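Local coordinates for peptidase M16 domain protein (PDB 4XEA), which probably acts as a metallopeptidase of the M16 (insulinase) family, with nickel occupying its metal site in this crystal, at residues L14-V19 against Y189-M194. Numbering follows the deposited sequence.
Sequences LQNGLV and YHPSNM
N16 lays its amide across the ring of P191, the two side chains crossing at about a right angle. Starting at the backbone, N16 CB lies 3.9 Å from P191 CG. The next atom, N16 CG, sits closer in, 3.6 Å from P191 CB, with chi1 at 65° placing it between the backbone N and the carbonyl carbon. At the tip the amide divides its work: OD1 touches P191 CB and turns back to accept from the backbone N of L18 at 3.1 Å, an Asx turn with the N-H pointing nearly straight at the oxygen (164°), while ND2 passes beside P191 CG and bonds to OE1 of Q215 on helix 204-216. An alanine here would probably leave the N-H of L18 and OE1 of Q215 without these partners and open a gap over the proline ring. The Asx turn overlaps the end of the type I turn L14-G17, in the hairpin between strands 10-13 and 19-24; the other segment leads from helix 178-188 through a 3-10 turn into strand 194-200, which runs parallel to 19-24 in the mixed sheet. Where these two strands begin, a water donates to G17 O, takes a weak bond from V19 N and lies close to M194 O, too close for that last bond to be sure. G17 packs tightly: a CB would clash with that of S192 and jam against N16 O. Alongside, L18 CA makes a C-H...O contact with P191 O at 3.4 Å, and L18 CD1 lies against the carbonyl of M194, 3.6 Å from O, near F35 of the neighbouring strand 31-37. H190 ND1 accepts from S192 N and also bonds S192 OG at 2.8 Å; H190 NE2 is tied to K221 O. The CE1 atom of H190 lies 3.7 Å from N16 O.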
ATOM      1  N   LEU A  14     -19.574 -23.487  15.086  1.00 57.76           N
ATOM      2  CA  LEU A  14     -19.715 -23.749  16.524  1.00 60.85           C
ATOM      3  C   LEU A  14     -21.170 -23.931  16.914  1.00 61.44           C
ATOM      4  O   LEU A  14     -22.078 -23.608  16.149  1.00 58.49           O
ATOM      5  CB  LEU A  14     -19.106 -22.610  17.361  1.00 61.41           C
ATOM      6  CG  LEU A  14     -17.663 -22.159  17.009  1.00 62.05           C
ATOM      7  CD1 LEU A  14     -17.338 -20.851  17.674  1.00 60.18           C
ATOM      8  CD2 LEU A  14     -16.662 -23.193  17.395  1.00 66.71           C
ATOM      9  N   GLN A  15     -21.373 -24.389  18.140  1.00 64.31           N
ATOM     10  CA  GLN A  15     -22.706 -24.591  18.674  1.00 66.47           C
ATOM     11  C   GLN A  15     -23.510 -23.291  18.570  1.00 63.92           C
ATOM     12  O   GLN A  15     -24.691 -23.341  18.278  1.00 62.39           O
ATOM     13  CB  GLN A  15     -22.617 -25.123  20.128  1.00 70.61           C
ATOM     14  CG  GLN A  15     -23.960 -25.498  20.775  1.00 77.75           C
ATOM     15  CD  GLN A  15     -24.775 -24.280  21.253  1.00 81.78           C
ATOM     16  OE1 GLN A  15     -24.225 -23.194  21.504  1.00 83.46           O
ATOM     17  NE2 GLN A  15     -26.089 -24.466  21.385  1.00 86.24           N
ATOM     18  N   ASN A  16     -22.869 -22.125  18.739  1.00 61.70           N
ATOM     19  CA  ASN A  16     -23.611 -20.846  18.759  1.00 59.84           C
ATOM     20  C   ASN A  16     -23.854 -20.257  17.363  1.00 56.44           C
ATOM     21  O   ASN A  16     -24.380 -19.157  17.213  1.00 54.99           O
ATOM     22  CB  ASN A  16     -22.915 -19.835  19.688  1.00 60.13           C
ATOM     23  CG  ASN A  16     -21.531 -19.428  19.189  1.00 59.91           C
ATOM     24  OD1 ASN A  16     -21.152 -19.734  18.065  1.00 60.74           O
ATOM     25  ND2 ASN A  16     -20.785 -18.721  20.022  1.00 58.12           N
ATOM     26  N   GLY A  17     -23.443 -20.987  16.336  1.00 55.36           N
ATOM     27  CA  GLY A  17     -23.694 -20.582  14.947  1.00 52.17           C
ATOM     28  C   GLY A  17     -22.518 -19.901  14.264  1.00 49.45           C
ATOM     29  O   GLY A  17     -22.580 -19.641  13.078  1.00 48.11           O
ATOM     30  N   LEU A  18     -21.446 -19.587  14.997  1.00 50.63           N
ATOM     31  CA  LEU A  18     -20.290 -18.938  14.390  1.00 48.40           C
ATOM     32  C   LEU A  18     -19.531 -19.879  13.456  1.00 48.52           C
ATOM     33  O   LEU A  18     -19.130 -20.973  13.848  1.00 50.70           O
ATOM     34  CB  LEU A  18     -19.328 -18.387  15.447  1.00 50.11           C
ATOM     35  CG  LEU A  18     -18.008 -17.770  14.986  1.00 48.24           C
ATOM     36  CD1 LEU A  18     -18.286 -16.479  14.237  1.00 45.66           C
ATOM     37  CD2 LEU A  18     -17.070 -17.509  16.193  1.00 51.63           C
ATOM     38  N   VAL A  19     -19.259 -19.407  12.246  1.00 46.04           N
ATOM     39  CA  VAL A  19     -18.418 -20.155  11.301  1.00 45.95           C
ATOM     40  C   VAL A  19     -16.974 -19.701  11.501  1.00 45.93           C
ATOM     41  O   VAL A  19     -16.703 -18.515  11.572  1.00 44.28           O
ATOM     42  CB  VAL A  19     -18.910 -19.942   9.835  1.00 44.05           C
ATOM     43  CG1 VAL A  19     -17.889 -20.436   8.798  1.00 41.93           C
ATOM     44  CG2 VAL A  19     -20.278 -20.654   9.612  1.00 43.92           C
ATOM     45  N   TYR A 189     -24.832  -8.582  15.989  1.00 44.69           N
ATOM     46  CA  TYR A 189     -23.568  -9.075  16.522  1.00 45.15           C
ATOM     47  C   TYR A 189     -23.704 -10.424  17.192  1.00 47.81           C
ATOM     48  O   TYR A 189     -22.814 -10.848  17.899  1.00 48.75           O
ATOM     49  CB  TYR A 189     -22.958  -8.050  17.458  1.00 46.88           C
ATOM     50  CG  TYR A 189     -22.156  -7.004  16.729  1.00 45.21           C
ATOM     51  CD1 TYR A 189     -22.793  -5.997  16.001  1.00 46.33           C
ATOM     52  CD2 TYR A 189     -20.754  -7.018  16.763  1.00 45.28           C
ATOM     53  CE1 TYR A 189     -22.067  -5.024  15.309  1.00 45.68           C
ATOM     54  CE2 TYR A 189     -20.021  -6.042  16.095  1.00 46.34           C
ATOM     55  CZ  TYR A 189     -20.689  -5.056  15.344  1.00 45.77           C
ATOM     56  OH  TYR A 189     -19.989  -4.067  14.696  1.00 45.23           O
ATOM     57  N   HIS A 190     -24.817 -11.110  16.945  1.00 47.22           N
ATOM     58  CA  HIS A 190     -24.961 -12.465  17.383  1.00 48.80           C
ATOM     59  C   HIS A 190     -24.001 -13.358  16.597  1.00 47.77           C
ATOM     60  O   HIS A 190     -23.791 -13.133  15.417  1.00 47.41           O
ATOM     61  CB  HIS A 190     -26.414 -12.965  17.189  1.00 47.83           C
ATOM     62  CG  HIS A 190     -26.672 -14.264  17.873  1.00 49.74           C
ATOM     63  ND1 HIS A 190     -26.354 -15.478  17.304  1.00 49.04           N
ATOM     64  CD2 HIS A 190     -27.198 -14.541  19.088  1.00 52.42           C
ATOM     65  CE1 HIS A 190     -26.684 -16.450  18.140  1.00 54.75           C
ATOM     66  NE2 HIS A 190     -27.196 -15.910  19.231  1.00 54.74           N
ATOM     67  N   PRO A 191     -23.442 -14.388  17.235  1.00 48.36           N
ATOM     68  CA  PRO A 191     -22.441 -15.181  16.513  1.00 47.76           C
ATOM     69  C   PRO A 191     -22.929 -15.866  15.228  1.00 45.69           C
ATOM     70  O   PRO A 191     -22.112 -16.118  14.323  1.00 44.15           O
ATOM     71  CB  PRO A 191     -21.986 -16.224  17.555  1.00 49.45           C
ATOM     72  CG  PRO A 191     -22.903 -16.041  18.761  1.00 51.85           C
ATOM     73  CD  PRO A 191     -23.423 -14.655  18.688  1.00 50.48           C
ATOM     74  N   SER A 192     -24.227 -16.137  15.149  1.00 45.46           N
ATOM     75  CA  SER A 192     -24.859 -16.734  13.991  1.00 44.99           C
ATOM     76  C   SER A 192     -24.829 -15.780  12.797  1.00 43.43           C
ATOM     77  O   SER A 192     -25.020 -16.226  11.660  1.00 42.30           O
ATOM     78  CB  SER A 192     -26.323 -17.112  14.287  1.00 46.83           C
ATOM     79  OG  SER A 192     -27.074 -15.958  14.622  1.00 47.03           O
ATOM     80  N   ASN A 193     -24.589 -14.485  13.051  1.00 41.50           N
ATOM     81  CA  ASN A 193     -24.508 -13.501  11.966  1.00 40.44           C
ATOM     82  C   ASN A 193     -23.068 -13.140  11.592  1.00 39.39           C
ATOM     83  O   ASN A 193     -22.838 -12.170  10.844  1.00 38.20           O
ATOM     84  CB  ASN A 193     -25.275 -12.225  12.311  1.00 39.26           C
ATOM     85  CG  ASN A 193     -25.563 -11.340  11.044  1.00 39.56           C
ATOM     86  OD1 ASN A 193     -26.002 -11.833  10.000  1.00 38.48           O
ATOM     87  ND2 ASN A 193     -25.389 -10.044  11.188  1.00 37.91           N
HETATM   88  N   MSE A 194     -22.108 -13.896  12.136  1.00 41.25           N
HETATM   89  CA  MSE A 194     -20.686 -13.530  12.043  1.00 40.19           C
HETATM   90  C   MSE A 194     -19.775 -14.646  11.532  1.00 41.16           C
HETATM   91  O   MSE A 194     -20.213 -15.791  11.330  1.00 42.41           O
HETATM   92  CB  MSE A 194     -20.180 -12.983  13.394  1.00 42.48           C
HETATM   93  CG  MSE A 194     -20.955 -11.780  13.895  1.00 42.35           C
HETATM   94 SE   MSE A 194     -20.174 -10.816  15.398  0.82 52.62          SE
HETATM   95  CE  MSE A 194     -18.516 -10.101  14.610  1.00 42.05           C
TER
HETATM   96  O   HOH W   1     -21.777 -17.755  10.976  1.00 46.78           O